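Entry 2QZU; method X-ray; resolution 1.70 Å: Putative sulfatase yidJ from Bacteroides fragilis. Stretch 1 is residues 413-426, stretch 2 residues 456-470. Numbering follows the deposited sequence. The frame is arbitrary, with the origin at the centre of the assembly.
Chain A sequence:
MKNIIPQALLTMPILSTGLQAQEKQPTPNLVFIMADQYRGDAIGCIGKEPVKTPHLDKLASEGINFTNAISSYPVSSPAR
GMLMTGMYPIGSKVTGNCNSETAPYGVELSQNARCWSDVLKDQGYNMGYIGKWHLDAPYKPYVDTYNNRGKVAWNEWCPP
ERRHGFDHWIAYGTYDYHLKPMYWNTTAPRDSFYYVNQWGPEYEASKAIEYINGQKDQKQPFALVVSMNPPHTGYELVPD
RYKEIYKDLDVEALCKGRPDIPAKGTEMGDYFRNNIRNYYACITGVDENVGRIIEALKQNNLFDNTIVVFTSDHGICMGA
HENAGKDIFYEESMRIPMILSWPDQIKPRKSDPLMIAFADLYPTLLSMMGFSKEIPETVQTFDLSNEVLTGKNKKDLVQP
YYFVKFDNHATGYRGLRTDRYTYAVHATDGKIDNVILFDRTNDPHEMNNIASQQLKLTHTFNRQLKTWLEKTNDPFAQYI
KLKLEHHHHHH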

# COMPACT_ATOMS: atom_id res chain seq x y z
N TYR A 413 -7.22 11.40 27.63
CA TYR A 413 -6.03 11.68 28.43
C TYR A 413 -5.78 13.16 28.57
O TYR A 413 -6.10 13.95 27.68
CB TYR A 413 -4.78 11.13 27.73
CG TYR A 413 -4.56 9.64 27.77
CD1 TYR A 413 -4.02 9.02 28.90
CD2 TYR A 413 -4.83 8.86 26.64
CE1 TYR A 413 -3.75 7.65 28.90
CE2 TYR A 413 -4.56 7.50 26.64
CZ TYR A 413 -4.02 6.90 27.76
OH TYR A 413 -3.75 5.54 27.75
N ARG A 414 -5.17 13.53 29.69
CA ARG A 414 -4.73 14.91 29.92
C ARG A 414 -3.40 14.71 30.65
O ARG A 414 -3.28 13.83 31.50
CB ARG A 414 -5.70 15.71 30.79
CG ARG A 414 -7.02 16.02 30.10
CD ARG A 414 -6.86 16.90 28.86
NE ARG A 414 -8.17 17.32 28.37
CZ ARG A 414 -9.04 16.52 27.78
NH1 ARG A 414 -8.75 15.24 27.57
NH2 ARG A 414 -10.24 16.98 27.43
N GLY A 415 -2.40 15.50 30.29
CA GLY A 415 -1.12 15.34 30.95
C GLY A 415 -0.26 16.57 30.91
O GLY A 415 -0.66 17.62 30.42
N LEU A 416 0.95 16.43 31.44
CA LEU A 416 1.92 17.50 31.48
C LEU A 416 3.31 16.95 31.16
O LEU A 416 3.61 15.81 31.50
CB LEU A 416 1.94 18.14 32.87
CG LEU A 416 0.69 18.83 33.40
CD1 LEU A 416 0.90 19.17 34.87
CD2 LEU A 416 0.39 20.08 32.59
N ARG A 417 4.13 17.76 30.51
CA ARG A 417 5.50 17.36 30.19
C ARG A 417 6.42 18.43 30.75
O ARG A 417 6.38 19.58 30.30
CB ARG A 417 5.70 17.25 28.66
CG ARG A 417 7.12 16.79 28.25
CD ARG A 417 7.25 16.69 26.73
NE ARG A 417 8.57 16.21 26.29
CZ ARG A 417 9.69 16.92 26.36
NH1 ARG A 417 9.68 18.15 26.85
NH2 ARG A 417 10.83 16.40 25.93
N THR A 418 7.22 18.07 31.75
CA THR A 418 8.16 19.02 32.32
C THR A 418 9.51 18.68 31.70
O THR A 418 9.61 17.70 30.95
CB THR A 418 8.28 18.90 33.85
OG1 THR A 418 9.11 17.78 34.18
CG2 THR A 418 6.90 18.71 34.48
N ASP A 419 10.54 19.46 32.01
CA ASP A 419 11.86 19.19 31.45
C ASP A 419 12.42 17.85 31.90
O ASP A 419 13.45 17.41 31.38
CB ASP A 419 12.84 20.31 31.80
CG ASP A 419 12.89 20.60 33.29
OD1 ASP A 419 12.72 19.66 34.10
OD2 ASP A 419 13.11 21.77 33.65
N ARG A 420 11.75 17.19 32.84
CA ARG A 420 12.22 15.90 33.33
C ARG A 420 11.17 14.79 33.32
O ARG A 420 11.48 13.64 33.01
CB ARG A 420 12.77 16.04 34.76
CG ARG A 420 13.19 14.71 35.37
CD ARG A 420 13.69 14.87 36.80
NE ARG A 420 14.14 13.60 37.35
CZ ARG A 420 14.55 13.42 38.60
NH1 ARG A 420 14.58 14.44 39.45
NH2 ARG A 420 14.94 12.22 39.01
N TYR A 421 9.93 15.15 33.66
CA TYR A 421 8.84 14.17 33.74
C TYR A 421 7.74 14.31 32.70
O TYR A 421 7.46 15.39 32.20
CB TYR A 421 8.17 14.27 35.11
CG TYR A 421 9.05 13.99 36.31
CD1 TYR A 421 9.36 12.68 36.67
CD2 TYR A 421 9.57 15.03 37.07
CE1 TYR A 421 10.17 12.41 37.78
CE2 TYR A 421 10.38 14.78 38.18
CZ TYR A 421 10.67 13.47 38.52
OH TYR A 421 11.48 13.21 39.62
N THR A 422 7.10 13.18 32.39
CA THR A 422 5.95 13.17 31.50
C THR A 422 4.88 12.51 32.37
O THR A 422 5.04 11.35 32.78
CB THR A 422 6.17 12.34 30.22
OG1 THR A 422 7.15 12.99 29.41
CG2 THR A 422 4.87 12.24 29.43
N TYR A 423 3.83 13.26 32.68
CA TYR A 423 2.74 12.77 33.53
C TYR A 423 1.43 12.80 32.75
O TYR A 423 1.17 13.74 32.00
CB TYR A 423 2.61 13.67 34.76
CG TYR A 423 1.45 13.33 35.68
CD1 TYR A 423 1.51 12.23 36.53
CD2 TYR A 423 0.30 14.13 35.69
CE1 TYR A 423 0.44 11.93 37.37
CE2 TYR A 423 -0.77 13.83 36.54
CZ TYR A 423 -0.69 12.73 37.37
OH TYR A 423 -1.74 12.42 38.21
N ALA A 424 0.62 11.76 32.91
CA ALA A 424 -0.66 11.72 32.23
C ALA A 424 -1.67 10.91 33.02
O ALA A 424 -1.32 9.96 33.71
CB ALA A 424 -0.49 11.13 30.85
N VAL A 425 -2.93 11.32 32.93
CA VAL A 425 -4.01 10.60 33.59
C VAL A 425 -5.05 10.28 32.53
O VAL A 425 -5.23 11.04 31.57
CB VAL A 425 -4.68 11.43 34.72
CG1 VAL A 425 -3.66 11.79 35.78
CG2 VAL A 425 -5.35 12.68 34.15
N HIS A 426 -5.70 9.14 32.67
CA HIS A 426 -6.73 8.75 31.73
C HIS A 426 -8.06 8.70 32.45
O HIS A 426 -8.12 8.36 33.64
CB HIS A 426 -6.43 7.39 31.11
CG HIS A 426 -7.45 6.95 30.11
ND1 HIS A 426 -8.60 6.26 30.45
CD2 HIS A 426 -7.54 7.16 28.77
CE1 HIS A 426 -9.34 6.07 29.38
NE2 HIS A 426 -8.71 6.60 28.34
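Stretch 2 (456-470) KLTHTFNRQLKTWLE

Stretch 1 is a β-hairpin. Strands 413-417 and 421-426 run antiparallel and pair through R414-V425 and L416-Y423, and T418 N reaches Y421 O at 2.7 Å. The turn is held by the T418 side chain: chi1 is p, and T418 OG1 accepts from R420 N at 3.0 Å and from Y421 N at 2.8 Å. With this rotamer T418 CG2 meets F461.

Stretch 2 is helical throughout, with regular i to i+4 hydrogen bonds. It crosses the hairpin steeply. Its direction makes 111° with strand 413-417 and 71° with strand 421-426, and the axes approach to 8.6 and 9.5 Å. The closest CA pair is G415 CA to L465 CA, 6.7 Å. The two stretches bury 706 Å² between them, and no direct hydrogen bond crosses the contact.

Strand alternation decides which strand residues face the helix. L416, Y421, Y423 and V425 point toward it, while R417, T422 and A424 point away. T418, in the turn, also points toward the helix. R414 does too, and R414 CD lies 3.8 Å from L469 CD2. R414 NH1 donates to Y413 O at 2.9 Å, and the rest of the guanidinium is bonded elsewhere in the structure. A CB on G415 would point away from the helix and would come within 2.3 Å of Y423 O.

On the helix, L457, F461, Q464, L465, W468 and L469 point toward the hairpin. F461 is central. Its chi1 is m, which lays the ring among T418, Y421 and Y423. F461 CE1 is 3.6 Å from T418 CG2. The edge of F461 is directed to the face of Y421 in an offset arrangement, with planes at 66° and F461 CZ 3.6 Å from Y421 CD2. Against Y423 the ring is nearly parallel but slid apart, so overlap is slight. Instead, F461 CB covers the Y423 face, 3.7 Å from the ring centroid.

The two tyrosines take different rotamers. Y421 is m, and L457 CD2 sits over one face of its ring, 3.5 Å from Y421 CZ. L457 is t with chi2 p. Y423 is t, and its side chain extends across the helix, bringing Y423 OH to 3.6 Å from T458 CG2 and 2.7 Å from N462 ND2. The latter pair is close, but its angle is too poor for a hydrogen bond. A water links the same two side chains, its O 3.0 Å from Y423 OH and 2.9 Å from N462 OD1, to which it donates. N462 has an off-rotamer chi1 of -118°. Its CB points sideways, yet the end of the side chain comes nearer to the hairpin.

L416 is m with chi2 t. L416 CD1 lies 3.7 Å from both Q464 CG and L465 N, and L416 CG is 4.1 Å from L465 CG. L465 is also off-rotamer, with chi1 at -145°. L465 CD1 reaches V425 CG2 and R414 O, each at 3.7 Å.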

# COMPACT_ATOMS: atom_id res chain seq x y z
N LYS A 456 3.83 10.99 46.17
CA LYS A 456 4.00 12.41 46.50
C LYS A 456 4.09 13.25 45.23
O LYS A 456 3.41 14.27 45.10
CB LYS A 456 5.27 12.61 47.33
CG LYS A 456 5.49 14.04 47.79
CD LYS A 456 6.73 14.19 48.67
CE LYS A 456 8.02 13.96 47.90
NZ LYS A 456 9.22 14.12 48.76
N LEU A 457 4.93 12.81 44.31
CA LEU A 457 5.13 13.51 43.04
C LEU A 457 3.85 13.52 42.22
O LEU A 457 3.48 14.55 41.64
CB LEU A 457 6.26 12.82 42.27
CG LEU A 457 6.79 13.49 41.01
CD1 LEU A 457 7.35 14.86 41.34
CD2 LEU A 457 7.87 12.61 40.40
N THR A 458 3.17 12.38 42.18
CA THR A 458 1.92 12.25 41.43
C THR A 458 0.87 13.23 41.95
O THR A 458 0.11 13.81 41.19
CB THR A 458 1.38 10.81 41.51
OG1 THR A 458 2.36 9.90 41.01
CG2 THR A 458 0.11 10.67 40.69
N HIS A 459 0.83 13.40 43.27
CA HIS A 459 -0.13 14.32 43.88
C HIS A 459 0.18 15.76 43.46
O HIS A 459 -0.73 16.55 43.23
CB HIS A 459 -0.08 14.18 45.41
CG HIS A 459 -0.87 15.23 46.13
ND1 HIS A 459 -0.39 16.49 46.38
CD2 HIS A 459 -2.12 15.20 46.65
CE1 HIS A 459 -1.30 17.20 47.02
NE2 HIS A 459 -2.37 16.44 47.19
N THR A 460 1.46 16.08 43.36
CA THR A 460 1.88 17.42 42.97
C THR A 460 1.47 17.69 41.52
O THR A 460 0.92 18.75 41.22
CB THR A 460 3.41 17.58 43.09
OG1 THR A 460 3.82 17.28 44.43
CG2 THR A 460 3.82 19.00 42.74
N PHE A 461 1.74 16.74 40.63
CA PHE A 461 1.38 16.91 39.23
C PHE A 461 -0.14 16.95 39.08
O PHE A 461 -0.67 17.63 38.21
CB PHE A 461 1.96 15.78 38.38
CG PHE A 461 3.44 15.92 38.11
CD1 PHE A 461 3.97 17.11 37.62
CD2 PHE A 461 4.30 14.85 38.32
CE1 PHE A 461 5.33 17.23 37.34
CE2 PHE A 461 5.67 14.96 38.05
CZ PHE A 461 6.18 16.15 37.55
N ASN A 462 -0.84 16.23 39.95
CA ASN A 462 -2.30 16.19 39.91
C ASN A 462 -2.91 17.59 40.11
O ASN A 462 -3.77 18.00 39.34
CB ASN A 462 -2.84 15.24 40.98
CG ASN A 462 -3.62 14.07 40.39
OD1 ASN A 462 -4.14 13.23 41.12
ND2 ASN A 462 -3.72 14.03 39.06
N ARG A 463 -2.47 18.31 41.13
CA ARG A 463 -3.01 19.64 41.35
C ARG A 463 -2.56 20.58 40.23
O ARG A 463 -3.31 21.44 39.80
CB ARG A 463 -2.58 20.21 42.71
CG ARG A 463 -1.09 20.40 42.90
CD ARG A 463 -0.83 21.28 44.12
NE ARG A 463 0.59 21.34 44.49
CZ ARG A 463 1.26 20.33 45.04
NH1 ARG A 463 0.65 19.18 45.28
NH2 ARG A 463 2.54 20.48 45.35
N GLN A 464 -1.33 20.38 39.76
CA GLN A 464 -0.79 21.21 38.69
C GLN A 464 -1.61 21.01 37.41
O GLN A 464 -1.91 21.97 36.70
CB GLN A 464 0.68 20.86 38.45
CG GLN A 464 1.38 21.76 37.43
CD GLN A 464 2.86 21.42 37.25
OE1 GLN A 464 3.52 21.97 36.37
NE2 GLN A 464 3.37 20.51 38.07
N LEU A 465 -2.00 19.77 37.13
CA LEU A 465 -2.79 19.46 35.94
C LEU A 465 -4.18 20.07 36.08
O LEU A 465 -4.70 20.68 35.15
CB LEU A 465 -2.93 17.94 35.77
CG LEU A 465 -2.96 17.33 34.36
CD1 LEU A 465 -3.76 16.04 34.41
CD2 LEU A 465 -3.57 18.28 33.35
N LYS A 466 -4.78 19.89 37.26
CA LYS A 466 -6.11 20.43 37.51
C LYS A 466 -6.13 21.94 37.30
O LYS A 466 -7.04 22.48 36.67
CB LYS A 466 -6.56 20.09 38.93
CG LYS A 466 -8.03 20.38 39.21
CD LYS A 466 -8.41 19.96 40.62
CE LYS A 466 -9.84 20.34 40.96
NZ LYS A 466 -10.85 19.62 40.15
N THR A 467 -5.11 22.62 37.83
CA THR A 467 -5.01 24.07 37.69
C THR A 467 -4.92 24.45 36.21
O THR A 467 -5.53 25.42 35.77
CB THR A 467 -3.78 24.62 38.43
OG1 THR A 467 -3.89 24.31 39.83
CG2 THR A 467 -3.67 26.13 38.26
N TRP A 468 -4.15 23.67 35.45
CA TRP A 468 -3.98 23.90 34.02
C TRP A 468 -5.30 23.73 33.28
O TRP A 468 -5.67 24.55 32.44
CB TRP A 468 -2.94 22.93 33.43
CG TRP A 468 -2.90 22.96 31.93
CD1 TRP A 468 -3.52 22.08 31.07
CD2 TRP A 468 -2.29 23.95 31.10
NE1 TRP A 468 -3.34 22.48 29.77
CE2 TRP A 468 -2.59 23.63 29.76
CE3 TRP A 468 -1.53 25.10 31.37
CZ2 TRP A 468 -2.14 24.40 28.68
CZ3 TRP A 468 -1.09 25.87 30.30
CH2 TRP A 468 -1.39 25.52 28.97
N LEU A 469 -6.02 22.65 33.58
CA LEU A 469 -7.28 22.40 32.92
C LEU A 469 -8.32 23.47 33.27
O LEU A 469 -9.13 23.85 32.42
CB LEU A 469 -7.78 20.99 33.27
CG LEU A 469 -6.81 19.89 32.79
CD1 LEU A 469 -7.24 18.54 33.35
CD2 LEU A 469 -6.78 19.84 31.26
N GLU A 470 -8.30 23.97 34.50
CA GLU A 470 -9.24 25.01 34.90
C GLU A 470 -8.92 26.32 34.16
O GLU A 470 -9.82 27.03 33.69
CB GLU A 470 -9.19 25.23 36.42
CG GLU A 470 -9.65 24.01 37.22
CD GLU A 470 -9.54 24.20 38.73
OE1 GLU A 470 -8.44 24.53 39.22
OE2 GLU A 470 -10.56 24.02 39.42
O HOH W 1 -2.91 10.71 40.33